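Local coordinates for protein CghA (Chaetomium globosum, PDB 6KBC) that belongs to a fungal family of two-domain, calycin-like beta proteins and holds the ligand WK1 in a pocket, at residues Ala45-Leu50 / Met226-Leu231; Thr19-Ser24 / Pro35-Lys40; Ile27-Asn32 / Pro166-Ser171. One frame throughout, in Å; residues are numbered along the deposited sequence.

Contact 1: residues Ala45-Leu50 / Met226-Leu231; sequences AVETWL and MDRSWL. With WK1 ((2S)-3-[(2S,4E)-4-[[(1R,2S,4aR,6S,8R,8aS)-2-[(E)-but-2-en-2-yl]-6,8-dimethyl-1,2,4a,5,6,7,8,8a-octahydronaphthalen-1-yl]-oxidanyl-methylidene]-3,5-bis(oxidanylidene)pyrrolidin-2-yl]-2-methyl-2-oxidanyl-propanoic acid), chain B.
Arg228 and Trp49 face each other as a non-hydrogen-bonded pair of two antiparallel strands. Both side chains lie on the sheet face that also carries Glu47 and Trp230. Arg228 starts from CB on this face. Its CG is anti to the backbone N (chi1 171°) and packs near Gly31 O. The chain then bends at chi2, which brings CD back over Trp49. CD makes a CH-pi contact there, 4.0 Å from the centroid of the Trp49 five-membered ring. Arg228 NE sits 3.5 Å from Trp49 NE1, but each binds elsewhere: NE donates to Asn32 O and Trp49 NE1 to Leu33 O. The guanidinium lies flat on the indole, with the planes 17° apart. Arg228 CZ is 3.6 Å from Trp49 CZ2. On the opposite guanidinium face, Trp230 CE3 lies over the centre, 3.9 Å above the plane. Both terminal nitrogens converge on one oxygen. Arg228 NH2 donates to Glu47 OE2 at 2.8 Å and approaches nearly along the C-O axis of that oxygen. NH1 reaches the same atom at 3.1 Å. Glu47 OE2 lies in the guanidinium plane. The salt bridge, the NE bond and the indole stack together hold the orientation of the buried guanidinium.

The other sheet face carries Val46, Thr48, Leu50, Asp227, Ser229 and Leu231. Val46 CG1 packs on Leu231 CB, and a water links Thr48 OG1 to Ser229 OG, which also binds Tyr182 O. Leu231 CD1 touches WK1 C10 at 3.6 Å, and Leu50 CD1 lies near C13. Paired backbone bonds join Val46 to Leu231, Thr48 to Ser229 and Leu50 to Asp227. This is a regular antiparallel pair of the N-terminal calycin-like domain, with one face lining the WK1 pocket.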
loop_
_atom_site.group_PDB
_atom_site.type_symbol
_atom_site.label_atom_id
_atom_site.label_comp_id
_atom_site.label_asym_id
_atom_site.label_seq_id
_atom_site.Cartn_x
_atom_site.Cartn_y
_atom_site.Cartn_z
ATOM N N ALA A 45 -15.687 0.939 -9.514
ATOM C CA ALA A 45 -14.958 1.534 -8.409
ATOM C C ALA A 45 -14.216 0.462 -7.623
ATOM O O ALA A 45 -14.550 -0.726 -7.659
ATOM C CB ALA A 45 -15.893 2.307 -7.480
ATOM N N VAL A 46 -13.183 0.898 -6.919
ATOM C CA VAL A 46 -12.459 0.039 -5.992
ATOM C C VAL A 46 -12.084 0.871 -4.782
ATOM O O VAL A 46 -11.607 2.002 -4.919
ATOM C CB VAL A 46 -11.227 -0.620 -6.644
ATOM C CG1 VAL A 46 -10.223 0.423 -7.091
ATOM C CG2 VAL A 46 -10.568 -1.571 -5.649
ATOM N N GLU A 47 -12.363 0.336 -3.600
ATOM C CA GLU A 47 -11.948 0.935 -2.348
ATOM C C GLU A 47 -11.004 -0.034 -1.658
ATOM O O GLU A 47 -11.216 -1.252 -1.695
ATOM C CB GLU A 47 -13.153 1.251 -1.457
ATOM C CG GLU A 47 -14.126 2.202 -2.128
ATOM C CD GLU A 47 -14.848 3.099 -1.151
ATOM O OE1 GLU A 47 -16.083 2.984 -1.045
ATOM O OE2 GLU A 47 -14.189 3.942 -0.520
ATOM N N THR A 48 -9.951 0.511 -1.060
ATOM C CA THR A 48 -8.896 -0.287 -0.455
ATOM C C THR A 48 -8.536 0.296 0.901
ATOM O O THR A 48 -8.332 1.507 1.030
ATOM C CB THR A 48 -7.649 -0.340 -1.354
ATOM O OG1 THR A 48 -8.037 -0.711 -2.681
ATOM C CG2 THR A 48 -6.648 -1.355 -0.818
ATOM N N TRP A 49 -8.486 -0.572 1.907
ATOM C CA TRP A 49 -7.905 -0.271 3.207
ATOM C C TRP A 49 -6.740 -1.227 3.395
ATOM O O TRP A 49 -6.942 -2.444 3.447
ATOM C CB TRP A 49 -8.927 -0.448 4.337
ATOM C CG TRP A 49 -10.106 0.487 4.263
ATOM C CD1 TRP A 49 -10.302 1.624 5.000
ATOM C CD2 TRP A 49 -11.242 0.363 3.407
ATOM N NE1 TRP A 49 -11.497 2.205 4.659
ATOM C CE2 TRP A 49 -12.091 1.453 3.680
ATOM C CE3 TRP A 49 -11.626 -0.564 2.433
ATOM C CZ2 TRP A 49 -13.299 1.642 3.013
ATOM C CZ3 TRP A 49 -12.827 -0.374 1.774
ATOM C CH2 TRP A 49 -13.644 0.720 2.064
ATOM N N LEU A 50 -5.529 -0.689 3.474
ATOM C CA LEU A 50 -4.326 -1.510 3.548
ATOM C C LEU A 50 -3.683 -1.382 4.920
ATOM O O LEU A 50 -3.529 -0.272 5.441
ATOM C CB LEU A 50 -3.306 -1.105 2.469
ATOM C CG LEU A 50 -1.933 -1.805 2.437
ATOM C CD1 LEU A 50 -1.419 -1.856 0.987
ATOM C CD2 LEU A 50 -0.893 -1.115 3.349
ATOM N N MET A 226 -0.909 2.334 7.583
ATOM C CA MET A 226 -2.279 2.128 7.103
ATOM C C MET A 226 -2.443 3.015 5.872
ATOM O O MET A 226 -2.150 4.177 5.962
ATOM C CB MET A 226 -3.295 2.488 8.180
ATOM C CG MET A 226 -4.662 1.981 7.863
ATOM S SD MET A 226 -5.533 3.163 6.882
ATOM C CE MET A 226 -6.771 2.133 6.114
ATOM N N ASP A 227 -2.777 2.404 4.747
ATOM C CA ASP A 227 -2.955 3.128 3.470
ATOM C C ASP A 227 -4.433 3.076 3.094
ATOM O O ASP A 227 -5.050 2.077 3.321
ATOM C CB ASP A 227 -2.075 2.571 2.360
ATOM C CG ASP A 227 -0.588 2.796 2.555
ATOM O OD1 ASP A 227 -0.141 2.799 3.663
ATOM O OD2 ASP A 227 0.084 2.965 1.581
ATOM N N ARG A 228 -4.905 4.136 2.472
ATOM C CA ARG A 228 -6.311 4.256 2.112
ATOM C C ARG A 228 -6.396 4.703 0.668
ATOM O O ARG A 228 -5.717 5.655 0.274
ATOM C CB ARG A 228 -7.028 5.255 3.025
ATOM C CG ARG A 228 -8.439 5.620 2.605
ATOM C CD ARG A 228 -9.390 4.446 2.634
ATOM N NE ARG A 228 -10.769 4.933 2.575
ATOM C CZ ARG A 228 -11.677 4.559 1.676
ATOM N NH1 ARG A 228 -11.385 3.674 0.736
ATOM N NH2 ARG A 228 -12.901 5.072 1.726
ATOM N N SER A 229 -7.229 4.023 -0.110
ATOM C CA SER A 229 -7.339 4.302 -1.527
ATOM C C SER A 229 -8.784 4.155 -1.974
ATOM O O SER A 229 -9.547 3.352 -1.424
ATOM C CB SER A 229 -6.459 3.366 -2.346
ATOM O OG SER A 229 -6.658 3.545 -3.745
ATOM N N TRP A 230 -9.147 4.940 -2.982
ATOM C CA TRP A 230 -10.376 4.673 -3.721
ATOM C C TRP A 230 -10.261 5.280 -5.113
ATOM O O TRP A 230 -9.638 6.325 -5.301
ATOM C CB TRP A 230 -11.604 5.203 -2.973
ATOM C CG TRP A 230 -11.702 6.691 -2.914
ATOM C CD1 TRP A 230 -12.387 7.505 -3.771
ATOM C CD2 TRP A 230 -11.123 7.548 -1.922
ATOM N NE1 TRP A 230 -12.259 8.818 -3.376
ATOM C CE2 TRP A 230 -11.482 8.869 -2.249
ATOM C CE3 TRP A 230 -10.320 7.327 -0.800
ATOM C CZ2 TRP A 230 -11.071 9.963 -1.491
ATOM C CZ3 TRP A 230 -9.919 8.407 -0.052
ATOM C CH2 TRP A 230 -10.294 9.710 -0.398
ATOM N N LEU A 231 -10.865 4.596 -6.082
ATOM C CA LEU A 231 -10.857 4.966 -7.493
ATOM C C LEU A 231 -12.240 4.677 -8.054
ATOM O O LEU A 231 -12.796 3.604 -7.779
ATOM C CB LEU A 231 -9.836 4.150 -8.293
ATOM C CG LEU A 231 -8.368 4.475 -8.182
ATOM C CD1 LEU A 231 -7.794 3.756 -6.960
ATOM C CD2 LEU A 231 -7.701 4.001 -9.468
HETATM O O WK1 B . -3.547 -10.943 -4.655
HETATM C C17 WK1 B . -2.811 -10.357 -3.903
HETATM O O1 WK1 B . -2.513 -10.795 -2.828
HETATM C C19 WK1 B . -2.232 -9.059 -4.292
HETATM O O2 WK1 B . -2.529 -8.712 -5.601
HETATM C C18 WK1 B . -0.739 -9.157 -4.227
HETATM C C20 WK1 B . -2.870 -8.088 -3.338
HETATM C C22 WK1 B . -2.139 -6.808 -3.312
HETATM N N WK1 B . -2.517 -5.825 -2.314
HETATM C C21 WK1 B . -2.611 -4.628 -2.882
HETATM O O5 WK1 B . -2.915 -3.548 -2.200
HETATM C C23 WK1 B . -2.114 -6.022 -4.525
HETATM O O4 WK1 B . -1.835 -6.476 -5.729
HETATM C C24 WK1 B . -2.374 -4.637 -4.334
HETATM C C16 WK1 B . -2.383 -3.588 -5.348
HETATM O O3 WK1 B . -2.116 -3.925 -6.550
HETATM C C9 WK1 B . -2.554 -2.178 -4.964
HETATM C C8 WK1 B . -1.089 -1.814 -4.588
HETATM C C12 WK1 B . -0.246 -2.826 -3.841
HETATM C C13 WK1 B . -0.114 -2.814 -2.533
HETATM C C90 WK1 B . 0.718 -3.828 -1.825
HETATM C C14 WK1 B . 0.473 -3.888 -4.591
HETATM C C7 WK1 B . -0.280 -1.442 -5.794
HETATM C C6 WK1 B . -0.737 -0.523 -6.601
HETATM C C3 WK1 B . -2.165 -0.115 -6.424
HETATM C C4 WK1 B . -3.079 -1.268 -6.066
HETATM C C5 WK1 B . -4.401 -0.665 -5.632
HETATM C C11 WK1 B . -5.421 -1.743 -5.443
HETATM C C2 WK1 B . -2.750 0.759 -7.503
HETATM C C1 WK1 B . -3.907 1.453 -6.857
HETATM C C10 WK1 B . -4.526 2.544 -7.667
HETATM C C WK1 B . -4.940 0.410 -6.556
HETATM O O HOH W 1 -8.530 1.545 -4.190
#

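Contact 2: residues Thr19-Ser24 / Pro35-Lys40; sequences TPIPGS and PKWADK
The indole of Trp37 takes Gly23 on one face and Ile21 O and Lys40 O at its edge. Gly23 CA stands over that face, offset toward the rim, 3.8 Å from the centroid of the five-membered ring. This is a CH-pi contact, and Gly23, having no side chain, can come this close. Both segments are irregular parts of the long connection between strands 6-10 and 46-54 in the N-terminal calycin-like domain. The contact folds that connection back on itself.

At the edge, Trp37 NE1 donates to Ile21 O at 2.9 Å. The bond is nearly straight, 170° at the hydrogen. The oxygen lies in the ring plane, while the donor stands above the plane of the carbonyl. Ile21 CG1 passes Trp37 CD1 at 3.8 Å, the two side chains running in opposite directions. Ile21 CD1 goes on to Lys40 and meets its CB at 4.0 Å. The Trp37 side chain also touches Ser42, Ala45 and Pro232, and the residue is buried.

Next to the ring, a backbone bond runs from Ser24 N to Lys36 O at 2.8 Å. The Lys36 chain bends at chi2 (-55°), which places CD tightly against the Ser24 hydroxyl. NZ bonds to Asn32 OD1 and Ala25 O, and Lys36 also makes a cation-pi contact with Trp230. With chi1 at 68°, Ser24 OG lies between its backbone N and carbonyl carbon, 3.1 Å from Lys36 CD. A water sits 2.7 Å from Ser24 OG and donates to Pro35 O at 2.6 Å.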
loop_
_atom_site.group_PDB
_atom_site.type_symbol
_atom_site.label_atom_id
_atom_site.label_comp_id
_atom_site.label_asym_id
_atom_site.label_seq_id
_atom_site.Cartn_x
_atom_site.Cartn_y
_atom_site.Cartn_z
ATOM N N THR A 19 -25.184 1.736 -13.011
ATOM C CA THR A 19 -24.187 2.482 -13.755
ATOM C C THR A 19 -23.062 2.887 -12.814
ATOM O O THR A 19 -23.234 2.888 -11.589
ATOM C CB THR A 19 -24.803 3.741 -14.379
ATOM O OG1 THR A 19 -25.228 4.618 -13.331
ATOM C CG2 THR A 19 -26.009 3.372 -15.221
ATOM N N PRO A 20 -21.886 3.211 -13.348
ATOM C CA PRO A 20 -20.893 3.913 -12.525
ATOM C C PRO A 20 -21.500 5.182 -11.946
ATOM O O PRO A 20 -21.969 6.056 -12.675
ATOM C CB PRO A 20 -19.756 4.214 -13.509
ATOM C CG PRO A 20 -20.250 3.834 -14.867
ATOM C CD PRO A 20 -21.364 2.859 -14.678
ATOM N N ILE A 21 -21.530 5.254 -10.620
ATOM C CA ILE A 21 -22.088 6.402 -9.909
ATOM C C ILE A 21 -20.935 7.105 -9.204
ATOM O O ILE A 21 -19.908 6.467 -8.925
ATOM C CB ILE A 21 -23.185 5.974 -8.916
ATOM C CG1 ILE A 21 -22.609 5.063 -7.833
ATOM C CG2 ILE A 21 -24.352 5.298 -9.645
ATOM C CD1 ILE A 21 -23.663 4.437 -6.938
ATOM N N PRO A 22 -21.033 8.397 -8.899
ATOM C CA PRO A 22 -19.912 9.058 -8.230
ATOM C C PRO A 22 -19.773 8.593 -6.791
ATOM O O PRO A 22 -20.747 8.215 -6.135
ATOM C CB PRO A 22 -20.266 10.550 -8.300
ATOM C CG PRO A 22 -21.698 10.628 -8.734
ATOM C CD PRO A 22 -22.238 9.247 -8.931
ATOM N N GLY A 23 -18.532 8.605 -6.308
ATOM C CA GLY A 23 -18.290 8.432 -4.896
ATOM C C GLY A 23 -18.324 9.760 -4.171
ATOM O O GLY A 23 -18.248 10.821 -4.788
ATOM N N SER A 24 -18.446 9.705 -2.848
ATOM C CA SER A 24 -18.422 10.953 -2.108
ATOM C C SER A 24 -17.030 11.581 -2.190
ATOM O O SER A 24 -16.058 10.955 -2.625
ATOM C CB SER A 24 -18.835 10.731 -0.654
ATOM O OG SER A 24 -17.870 9.969 0.037
ATOM N N PRO A 35 -16.307 4.479 3.684
ATOM C CA PRO A 35 -16.354 4.218 2.241
ATOM C C PRO A 35 -16.929 5.388 1.456
ATOM O O PRO A 35 -17.850 6.075 1.905
ATOM C CB PRO A 35 -17.253 2.983 2.135
ATOM C CG PRO A 35 -17.104 2.305 3.447
ATOM C CD PRO A 35 -16.929 3.393 4.459
ATOM N N LYS A 36 -16.363 5.607 0.265
ATOM C CA LYS A 36 -16.829 6.657 -0.628
ATOM C C LYS A 36 -18.028 6.216 -1.451
ATOM O O LYS A 36 -18.735 7.070 -1.997
ATOM C CB LYS A 36 -15.689 7.100 -1.550
ATOM C CG LYS A 36 -14.508 7.700 -0.786
ATOM C CD LYS A 36 -14.954 8.842 0.106
ATOM C CE LYS A 36 -13.794 9.431 0.862
ATOM N NZ LYS A 36 -14.200 10.529 1.787
ATOM N N TRP A 37 -18.253 4.910 -1.567
ATOM C CA TRP A 37 -19.481 4.342 -2.120
ATOM C C TRP A 37 -20.226 3.691 -0.955
ATOM O O TRP A 37 -20.134 2.485 -0.723
ATOM C CB TRP A 37 -19.179 3.356 -3.252
ATOM C CG TRP A 37 -18.795 4.061 -4.519
ATOM C CD1 TRP A 37 -19.630 4.439 -5.535
ATOM C CD2 TRP A 37 -17.492 4.547 -4.871
ATOM N NE1 TRP A 37 -18.922 5.100 -6.506
ATOM C CE2 TRP A 37 -17.608 5.181 -6.125
ATOM C CE3 TRP A 37 -16.235 4.494 -4.252
ATOM C CZ2 TRP A 37 -16.514 5.757 -6.777
ATOM C CZ3 TRP A 37 -15.141 5.065 -4.907
ATOM C CH2 TRP A 37 -15.293 5.689 -6.154
ATOM N N ALA A 38 -20.975 4.516 -0.217
ATOM C CA ALA A 38 -21.529 4.089 1.068
ATOM C C ALA A 38 -22.678 3.099 0.898
ATOM O O ALA A 38 -22.738 2.083 1.597
ATOM C CB ALA A 38 -21.982 5.308 1.871
ATOM N N ASP A 39 -23.603 3.372 -0.023
ATOM C CA ASP A 39 -24.822 2.575 -0.114
ATOM C C ASP A 39 -24.791 1.560 -1.250
ATOM O O ASP A 39 -25.065 0.376 -1.028
ATOM C CB ASP A 39 -26.037 3.499 -0.259
ATOM C CG ASP A 39 -26.312 4.289 1.010
ATOM O OD1 ASP A 39 -26.510 3.661 2.074
ATOM O OD2 ASP A 39 -26.284 5.538 0.955
ATOM N N LYS A 40 -24.477 2.000 -2.465
ATOM C CA LYS A 40 -24.313 1.116 -3.608
ATOM C C LYS A 40 -22.883 1.259 -4.112
ATOM O O LYS A 40 -22.304 2.347 -4.067
ATOM C CB LYS A 40 -25.300 1.464 -4.736
ATOM C CG LYS A 40 -26.740 0.971 -4.540
ATOM C CD LYS A 40 -26.886 -0.534 -4.349
ATOM C CE LYS A 40 -28.364 -0.927 -4.413
ATOM N NZ LYS A 40 -28.733 -1.916 -3.354
HETATM O O HOH W 2 -19.090 8.362 1.817
#

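Contact 3: residues Ile27-Asn32 / Pro166-Ser171; sequences IPNSGN and PTLPQS
Leu168 points toward the 27-32 turn and spreads its two methyls over the backbone there. CD2 rests 3.7 Å from Ser30 O and equally near Gly31 N. CD1 lies 4.0 Å from Asn29 O. The side chains of Asn29 and Gln170 run side by side in the same direction, with their amide planes 80° apart, close to perpendicular. Asn29 CG is anti to the backbone N (chi1 -161°), beside Gln170. Pro28 CB packs on Gln170 O at 3.7 Å. One backbone bond ties the segments together: Asn29 N donates to Pro169 O at 2.8 Å.

The turn itself is held from within. The Asn32 amide bridges Ile27, accepting from its N at OD1 and donating from ND2 to its O. Ser30 OG accepts from Asn32 N, an ST turn, and has a further bond with Gly110 O. Asn29 O is bound to His111 NE2.

The 166-171 loop leads from strand 154-162 into helix 172-175. Ser171 is the N-cap of that helix, its OG taking Glu174 N. Pro169 touches Glu174 and Ala175 of the helix and Phe184 of strand 181-200.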
loop_
_atom_site.group_PDB
_atom_site.type_symbol
_atom_site.label_atom_id
_atom_site.label_comp_id
_atom_site.label_asym_id
_atom_site.label_seq_id
_atom_site.Cartn_x
_atom_site.Cartn_y
_atom_site.Cartn_z
ATOM N N ILE A 27 -12.409 14.262 1.877
ATOM C CA ILE A 27 -12.501 15.094 3.070
ATOM C C ILE A 27 -11.100 15.557 3.423
ATOM O O ILE A 27 -10.247 14.714 3.754
ATOM C CB ILE A 27 -13.143 14.337 4.242
ATOM C CG1 ILE A 27 -14.487 13.745 3.816
ATOM C CG2 ILE A 27 -13.265 15.250 5.456
ATOM C CD1 ILE A 27 -15.027 12.691 4.766
ATOM N N PRO A 28 -10.803 16.853 3.376
ATOM C CA PRO A 28 -9.484 17.325 3.796
ATOM C C PRO A 28 -9.197 16.977 5.246
ATOM O O PRO A 28 -10.101 16.884 6.082
ATOM C CB PRO A 28 -9.565 18.843 3.600
ATOM C CG PRO A 28 -11.021 19.152 3.564
ATOM C CD PRO A 28 -11.684 17.956 2.956
ATOM N N ASN A 29 -7.909 16.786 5.529
ATOM C CA ASN A 29 -7.400 16.529 6.876
ATOM C C ASN A 29 -8.126 15.370 7.561
ATOM O O ASN A 29 -8.433 15.415 8.754
ATOM C CB ASN A 29 -7.488 17.783 7.736
ATOM C CG ASN A 29 -6.595 17.710 8.942
ATOM O OD1 ASN A 29 -5.459 17.209 8.868
ATOM N ND2 ASN A 29 -7.094 18.198 10.068
ATOM N N SER A 30 -8.371 14.302 6.814
ATOM C CA SER A 30 -9.076 13.148 7.346
ATOM C C SER A 30 -8.480 11.872 6.777
ATOM O O SER A 30 -7.995 11.845 5.642
ATOM C CB SER A 30 -10.572 13.226 7.018
ATOM O OG SER A 30 -11.218 11.980 7.173
ATOM N N GLY A 31 -8.526 10.810 7.583
ATOM C CA GLY A 31 -8.225 9.486 7.077
ATOM C C GLY A 31 -9.134 9.047 5.952
ATOM O O GLY A 31 -8.766 8.151 5.182
ATOM N N ASN A 32 -10.320 9.655 5.834
ATOM C CA ASN A 32 -11.278 9.295 4.789
ATOM C C ASN A 32 -11.639 7.818 4.843
ATOM O O ASN A 32 -11.927 7.202 3.817
ATOM C CB ASN A 32 -10.757 9.659 3.395
ATOM C CG ASN A 32 -10.933 11.125 3.071
ATOM O OD1 ASN A 32 -11.894 11.507 2.395
ATOM N ND2 ASN A 32 -10.012 11.951 3.537
ATOM N N PRO A 166 3.280 13.404 10.395
ATOM C CA PRO A 166 2.350 14.162 9.548
ATOM C C PRO A 166 2.103 13.429 8.240
ATOM O O PRO A 166 3.035 12.925 7.609
ATOM C CB PRO A 166 3.081 15.491 9.318
ATOM C CG PRO A 166 4.522 15.183 9.543
ATOM C CD PRO A 166 4.551 14.117 10.609
ATOM N N THR A 167 0.837 13.371 7.822
ATOM C CA THR A 167 0.506 12.534 6.673
ATOM C C THR A 167 -0.788 12.897 5.949
ATOM O O THR A 167 -0.956 12.557 4.772
ATOM C CB THR A 167 0.419 11.073 7.126
ATOM O OG1 THR A 167 0.283 10.222 5.979
ATOM C CG2 THR A 167 -0.786 10.862 8.059
ATOM N N LEU A 168 -1.730 13.553 6.640
ATOM C CA LEU A 168 -3.071 13.573 6.058
ATOM C C LEU A 168 -3.137 14.598 4.924
ATOM O O LEU A 168 -2.511 15.658 5.007
ATOM C CB LEU A 168 -4.118 13.888 7.139
ATOM C CG LEU A 168 -4.283 12.780 8.197
ATOM C CD1 LEU A 168 -5.181 13.217 9.375
ATOM C CD2 LEU A 168 -4.843 11.503 7.573
ATOM N N PRO A 169 -3.856 14.294 3.842
ATOM C CA PRO A 169 -3.944 15.247 2.734
ATOM C C PRO A 169 -4.811 16.432 3.115
ATOM O O PRO A 169 -5.856 16.290 3.758
ATOM C CB PRO A 169 -4.577 14.429 1.607
ATOM C CG PRO A 169 -5.400 13.415 2.320
ATOM C CD PRO A 169 -4.632 13.071 3.577
ATOM N N GLN A 170 -4.363 17.609 2.701
ATOM C CA GLN A 170 -5.007 18.860 3.060
ATOM C C GLN A 170 -5.923 19.366 1.955
ATOM O O GLN A 170 -6.535 20.429 2.105
ATOM C CB GLN A 170 -3.941 19.904 3.377
ATOM C CG GLN A 170 -2.977 19.558 4.537
ATOM C CD GLN A 170 -3.671 19.133 5.828
ATOM O OE1 GLN A 170 -3.891 17.943 6.080
ATOM N NE2 GLN A 170 -4.043 20.114 6.646
ATOM N N SER A 171 -6.048 18.608 0.868
ATOM C CA SER A 171 -6.721 19.021 -0.355
ATOM C C SER A 171 -6.934 17.777 -1.207
ATOM O O SER A 171 -6.339 16.725 -0.960
ATOM C CB SER A 171 -5.897 20.074 -1.100
ATOM O OG SER A 171 -4.795 19.467 -1.771
#

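In the fold
Contact 1 is the buried core, while contacts 2 and 3 are partly exposed loop packing farther from the centre of the chain. Contact 1 joins two strands through regular backbone pairing and is the one that holds WK1 pocket residues. Contact 2 uses one backbone bond, an indole bond, a CH-pi contact and a water. Contact 3 has one backbone bond, with Leu168 and Pro28 packed on backbone. Segments 19-24, 27-32 and 35-40 all belong to the connection before strand 46-54, so contacts 2 and 3 fasten different parts of one loop. Both reach contact 1: Glu47 binds the backbone N atoms of Lys36 and Trp37, and the Arg228 side chain reaches segment 27-32.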